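Local coordinates for flavoredoxin (Desulfovibrio vulgaris str. 'Miyazaki F', PDB 2D5M), which binds flavin mononucleotide as a homodimeric flavoprotein of the flavin reductase-like family and probably serves as an electron-transfer protein, at residues A53-R58 with S86-D91; A79-I84 with A94-T99. One frame throughout, in Å; residues are numbered along the deposited sequence.

Contact 1 (A53-R58 with S86-D91); sequences ATYTYR and SGENED. With FMN (flavin mononucleotide), chain E.
The Tyr55 ring lies with one face over the backbone of Glu88, whose CA stands 3.5 Å from the ring centroid and 10° off the ring normal, a CH-pi contact. This contact adjoins the FMN phosphate site, built from the N-terminus of helix 55-63 and the 86-91 loop in this flavin reductase-like domain. With CG anti to the backbone N (chi1 -167°), the ring is carried across to the loop; Glu88 CB lies on the same side of the ring plane, displaced toward Tyr55 CD1 (3.7 Å), while the carboxylate leads away. No direct hydrogen bond joins the segments; the phosphate bridges them instead. O1P accepts from Tyr55 N at 2.9 Å (166°) and from Ser86 OG at 2.8 Å, one donor from each segment. O2P is gripped by Thr56 through both its backbone N and OG1, and O3P takes Gly87 N at 2.7 Å. Backbone donors at the start of a helix, whose dipole probably adds to the attraction, suit an anion. Thr54 is the N-cap, its OG1 accepting from Tyr57 N. On the loop side, Ser86 OG also accepts from Glu88 N, an ST turn that holds the hydroxyl beside the phosphate. At the far end of the ring, Tyr55 OH pairs with Asp23 OD2, and one water donates both to that hydroxyl and to Glu88 O, 3.0 Å from the water.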
# COMPACT_ATOMS: atom_id res chain seq x y z
N ALA A 53 7.80 0.30 20.12
CA ALA A 53 8.30 1.51 20.72
C ALA A 53 7.36 2.68 20.54
O ALA A 53 7.48 3.70 21.23
CB ALA A 53 9.67 1.88 20.15
N THR A 54 6.43 2.62 19.57
CA THR A 54 5.57 3.76 19.35
C THR A 54 4.53 3.89 20.48
O THR A 54 4.06 2.89 21.03
CB THR A 54 4.85 3.71 18.01
OG1 THR A 54 3.96 2.63 17.97
CG2 THR A 54 5.80 3.60 16.85
N TYR A 55 4.21 5.13 20.81
CA TYR A 55 3.16 5.35 21.83
C TYR A 55 1.82 4.80 21.32
O TYR A 55 0.99 4.26 22.06
CB TYR A 55 3.12 6.82 22.18
CG TYR A 55 2.34 7.17 23.42
CD1 TYR A 55 2.74 6.64 24.65
CD2 TYR A 55 1.24 7.99 23.42
CE1 TYR A 55 2.09 6.92 25.83
CE2 TYR A 55 0.55 8.31 24.59
CZ TYR A 55 0.96 7.77 25.80
OH TYR A 55 0.34 8.03 27.00
N THR A 56 1.58 4.96 20.01
CA THR A 56 0.37 4.47 19.38
C THR A 56 0.15 2.99 19.57
O THR A 56 -0.97 2.55 19.78
CB THR A 56 0.45 4.81 17.87
OG1 THR A 56 0.46 6.23 17.74
CG2 THR A 56 -0.72 4.29 17.10
N TYR A 57 1.14 2.16 19.55
CA TYR A 57 1.11 0.74 19.77
C TYR A 57 0.40 0.49 21.09
O TYR A 57 -0.50 -0.35 21.20
CB TYR A 57 2.52 0.13 19.72
CG TYR A 57 2.58 -1.36 19.95
CD1 TYR A 57 2.83 -2.23 18.93
CD2 TYR A 57 2.46 -1.96 21.19
CE1 TYR A 57 2.91 -3.60 19.10
CE2 TYR A 57 2.51 -3.29 21.40
CZ TYR A 57 2.75 -4.12 20.34
OH TYR A 57 2.83 -5.50 20.56
N ARG A 58 0.90 1.15 22.14
CA ARG A 58 0.33 0.97 23.47
C ARG A 58 -1.14 1.33 23.42
O ARG A 58 -2.00 0.59 23.92
CB ARG A 58 1.08 1.82 24.47
CG ARG A 58 0.44 1.74 25.88
CD ARG A 58 1.24 2.56 26.88
NE ARG A 58 0.57 2.52 28.18
CZ ARG A 58 1.14 3.00 29.30
NH1 ARG A 58 2.35 3.54 29.20
NH2 ARG A 58 0.48 2.93 30.45
N SER A 86 7.10 11.84 18.86
CA SER A 86 6.22 10.97 19.58
C SER A 86 5.17 11.70 20.40
O SER A 86 5.45 12.77 20.99
CB SER A 86 7.00 10.06 20.55
OG SER A 86 6.10 9.19 21.25
N GLY A 87 4.00 11.10 20.54
CA GLY A 87 2.94 11.62 21.37
C GLY A 87 2.99 11.20 22.83
O GLY A 87 2.11 11.58 23.58
N GLU A 88 4.00 10.46 23.24
CA GLU A 88 4.06 10.01 24.64
C GLU A 88 3.93 11.19 25.60
O GLU A 88 3.18 11.10 26.60
CB GLU A 88 5.34 9.23 24.87
CG GLU A 88 5.45 8.68 26.29
CD GLU A 88 6.77 8.03 26.63
OE1 GLU A 88 7.70 7.97 25.81
OE2 GLU A 88 6.86 7.61 27.79
N ASN A 89 4.64 12.29 25.29
CA ASN A 89 4.63 13.47 26.15
C ASN A 89 4.36 14.75 25.36
O ASN A 89 4.83 15.80 25.73
CB ASN A 89 5.89 13.56 26.99
CG ASN A 89 5.87 12.57 28.16
OD1 ASN A 89 5.10 12.72 29.12
ND2 ASN A 89 6.72 11.58 28.09
N GLU A 90 3.58 14.65 24.29
CA GLU A 90 3.23 15.78 23.44
C GLU A 90 1.86 15.53 22.81
O GLU A 90 1.63 14.42 22.32
CB GLU A 90 4.25 15.94 22.32
CG GLU A 90 3.87 17.05 21.36
CD GLU A 90 4.86 17.31 20.25
OE1 GLU A 90 6.06 17.03 20.34
OE2 GLU A 90 4.39 17.93 19.26
N ASP A 91 1.03 16.55 22.81
CA ASP A 91 -0.23 16.53 22.05
C ASP A 91 0.09 17.12 20.68
O ASP A 91 0.20 18.33 20.51
CB ASP A 91 -1.31 17.33 22.80
CG ASP A 91 -2.64 17.33 22.08
OD1 ASP A 91 -2.67 17.14 20.84
OD2 ASP A 91 -3.68 17.52 22.77
N1 FMN E . 6.44 3.64 12.25
C2 FMN E . 5.86 2.41 12.35
O2 FMN E . 5.91 1.76 13.40
N3 FMN E . 5.24 1.87 11.22
C4 FMN E . 5.19 2.47 9.98
O4 FMN E . 4.62 1.90 9.02
C4A FMN E . 5.84 3.73 9.87
N5 FMN E . 5.88 4.35 8.67
C5A FMN E . 6.37 5.63 8.67
C6 FMN E . 6.39 6.32 7.42
C7 FMN E . 6.83 7.63 7.30
C7M FMN E . 6.90 8.34 5.97
C8 FMN E . 7.22 8.31 8.51
C8M FMN E . 7.61 9.78 8.43
C9 FMN E . 7.27 7.63 9.72
C9A FMN E . 6.85 6.31 9.82
N10 FMN E . 6.90 5.56 11.01
C10 FMN E . 6.35 4.30 11.07
C1' FMN E . 7.48 6.16 12.24
C2' FMN E . 6.42 6.65 13.23
O2' FMN E . 5.41 7.44 12.59
C3' FMN E . 7.11 7.50 14.30
O3' FMN E . 7.92 6.60 15.08
C4' FMN E . 6.15 8.27 15.20
O4' FMN E . 6.97 9.26 15.88
C5' FMN E . 5.45 7.43 16.21
O5' FMN E . 4.59 8.31 17.00
P FMN E . 3.97 7.83 18.41
O1P FMN E . 5.13 7.44 19.33
O2P FMN E . 3.04 6.66 18.20
O3P FMN E . 3.26 9.10 18.84
O HOH W 1 2.41 9.40 28.97

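Contact 2 (A79-I84 with A94-T99); sequences ADYAGI and ASLGLT. With FMN (flavin mononucleotide), chain E.
Leu96 sets its CD2 methyl over one face of the Tyr81 ring, 4.0 Å from the centroid and 27° off the normal; the displacement is toward the root of the ring, where CD2 comes within 3.7 Å of Tyr81 CG. The other methyl, CD1, flanks the same ring at Tyr81 CD2 (3.9 Å). At the phenol end, Ser95 CB approaches Tyr81 OH to 3.7 Å. Tyr81 reaches across because its CG is anti to the backbone N (chi1 -176°), and its hydroxyl is held by Glu90 OE2, which also takes Ser95 OG. The contact thus joins the C-terminal turns of two short helices, 76-82 and 92-96, in the flavin reductase-like domain, close to the surface and through apolar packing. Behind Tyr81, the helix 76-82 ends beside the flavin's ribityl chain: Gly83 CA sits 3.3 Å from FMN O2'. Asp80 OD1 lies 3.8 Å from FMN C8M, and its carboxylate also bonds to Tyr171 OH and to backbone N atoms of Phe182, Ser183 and Gly185 of the second subunit.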
# COMPACT_ATOMS: atom_id res chain seq x y z
N ALA A 79 1.81 15.67 8.41
CA ALA A 79 1.92 14.24 8.42
C ALA A 79 3.34 13.80 8.74
O ALA A 79 3.58 12.88 9.53
CB ALA A 79 1.43 13.67 7.09
N ASP A 80 4.31 14.47 8.10
CA ASP A 80 5.71 14.18 8.37
C ASP A 80 6.06 14.41 9.84
O ASP A 80 6.73 13.57 10.47
CB ASP A 80 6.58 14.99 7.43
CG ASP A 80 8.01 14.49 7.35
OD1 ASP A 80 8.18 13.26 7.05
OD2 ASP A 80 8.95 15.29 7.55
N TYR A 81 5.59 15.52 10.40
CA TYR A 81 5.80 15.81 11.81
C TYR A 81 5.34 14.64 12.67
O TYR A 81 6.03 14.23 13.60
CB TYR A 81 5.06 17.11 12.18
CG TYR A 81 5.26 17.59 13.58
CD1 TYR A 81 6.15 18.65 13.85
CD2 TYR A 81 4.55 17.06 14.66
CE1 TYR A 81 6.33 19.11 15.12
CE2 TYR A 81 4.74 17.52 15.95
CZ TYR A 81 5.65 18.57 16.16
OH TYR A 81 5.84 19.04 17.45
N ALA A 82 4.15 14.15 12.39
CA ALA A 82 3.55 13.05 13.17
C ALA A 82 4.37 11.79 13.07
O ALA A 82 4.26 10.90 13.93
CB ALA A 82 2.11 12.80 12.71
N GLY A 83 5.15 11.66 11.99
CA GLY A 83 6.09 10.55 11.78
C GLY A 83 7.49 10.76 12.29
O GLY A 83 8.31 9.83 12.14
N ILE A 84 7.80 11.93 12.85
CA ILE A 84 9.10 12.21 13.44
C ILE A 84 9.03 12.22 14.94
O ILE A 84 9.90 11.69 15.61
CB ILE A 84 9.62 13.55 12.90
CG1 ILE A 84 9.86 13.54 11.40
CG2 ILE A 84 10.89 13.98 13.69
CD1 ILE A 84 10.10 14.91 10.77
N ALA A 94 -2.41 19.67 19.20
CA ALA A 94 -2.14 21.00 19.65
C ALA A 94 -0.96 21.58 18.93
O ALA A 94 -0.97 22.72 18.50
CB ALA A 94 -1.87 21.03 21.19
N SER A 95 0.13 20.83 18.79
CA SER A 95 1.32 21.35 18.13
C SER A 95 1.06 21.73 16.67
O SER A 95 1.60 22.72 16.18
CB SER A 95 2.43 20.29 18.11
OG SER A 95 2.76 20.00 19.45
N LEU A 96 0.25 20.93 15.98
CA LEU A 96 0.01 21.09 14.54
C LEU A 96 -1.17 21.96 14.23
O LEU A 96 -1.40 22.27 13.06
CB LEU A 96 -0.14 19.70 13.92
CG LEU A 96 1.14 18.87 13.88
CD1 LEU A 96 0.85 17.43 13.46
CD2 LEU A 96 2.19 19.49 13.01
N GLY A 97 -1.96 22.33 15.25
CA GLY A 97 -3.19 23.09 15.02
C GLY A 97 -4.23 22.31 14.25
O GLY A 97 -4.93 22.87 13.40
N LEU A 98 -4.35 21.02 14.49
CA LEU A 98 -5.33 20.15 13.88
C LEU A 98 -6.37 19.70 14.88
O LEU A 98 -6.17 19.82 16.11
CB LEU A 98 -4.59 18.91 13.28
CG LEU A 98 -3.60 19.21 12.18
CD1 LEU A 98 -2.87 17.94 11.76
CD2 LEU A 98 -4.26 19.79 10.97
N THR A 99 -7.46 19.17 14.37
CA THR A 99 -8.66 18.88 15.20
C THR A 99 -8.82 17.39 15.38
O THR A 99 -9.03 16.66 14.39
CB THR A 99 -9.90 19.42 14.51
OG1 THR A 99 -9.75 20.84 14.26
CG2 THR A 99 -11.14 19.26 15.36
N1 FMN E . 6.44 3.64 12.25
C2 FMN E . 5.86 2.41 12.35
O2 FMN E . 5.91 1.76 13.40
N3 FMN E . 5.24 1.87 11.22
C4 FMN E . 5.19 2.47 9.98
O4 FMN E . 4.62 1.90 9.02
C4A FMN E . 5.84 3.73 9.87
N5 FMN E . 5.88 4.35 8.67
C5A FMN E . 6.37 5.63 8.67
C6 FMN E . 6.39 6.32 7.42
C7 FMN E . 6.83 7.63 7.30
C7M FMN E . 6.90 8.34 5.97
C8 FMN E . 7.22 8.31 8.51
C8M FMN E . 7.61 9.78 8.43
C9 FMN E . 7.27 7.63 9.72
C9A FMN E . 6.85 6.31 9.82
N10 FMN E . 6.90 5.56 11.01
C10 FMN E . 6.35 4.30 11.07
C1' FMN E . 7.48 6.16 12.24
C2' FMN E . 6.42 6.65 13.23
O2' FMN E . 5.41 7.44 12.59
C3' FMN E . 7.11 7.50 14.30
O3' FMN E . 7.92 6.60 15.08
C4' FMN E . 6.15 8.27 15.20
O4' FMN E . 6.97 9.26 15.88
C5' FMN E . 5.45 7.43 16.21
O5' FMN E . 4.59 8.31 17.00
P FMN E . 3.97 7.83 18.41
O1P FMN E . 5.13 7.44 19.33
O2P FMN E . 3.04 6.66 18.20
O3P FMN E . 3.26 9.10 18.84

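Contacts 1 and 2 have centres 13 Å apart and interleave along the chain, 86-91 following 79-84 and leading into 94-99. They meet at Glu90 of the 86-91 loop, whose OE2 lies 2.6 Å from Tyr81 OH and 2.6 Å from Ser95 OG, both probable hydrogen bonds that tie the loop 86-91 to the helix pair. Asp91 adds a second tie by capping helix 92-96 through Ala94 N. Both contacts touch the same FMN at different levels: contact 1 supplies donors to the phosphate, contact 2 lines the ribityl chain and dimethylbenzene end. Lys92, between 86-91 and 94-99, donates through NZ to FMN and to Ala82 O.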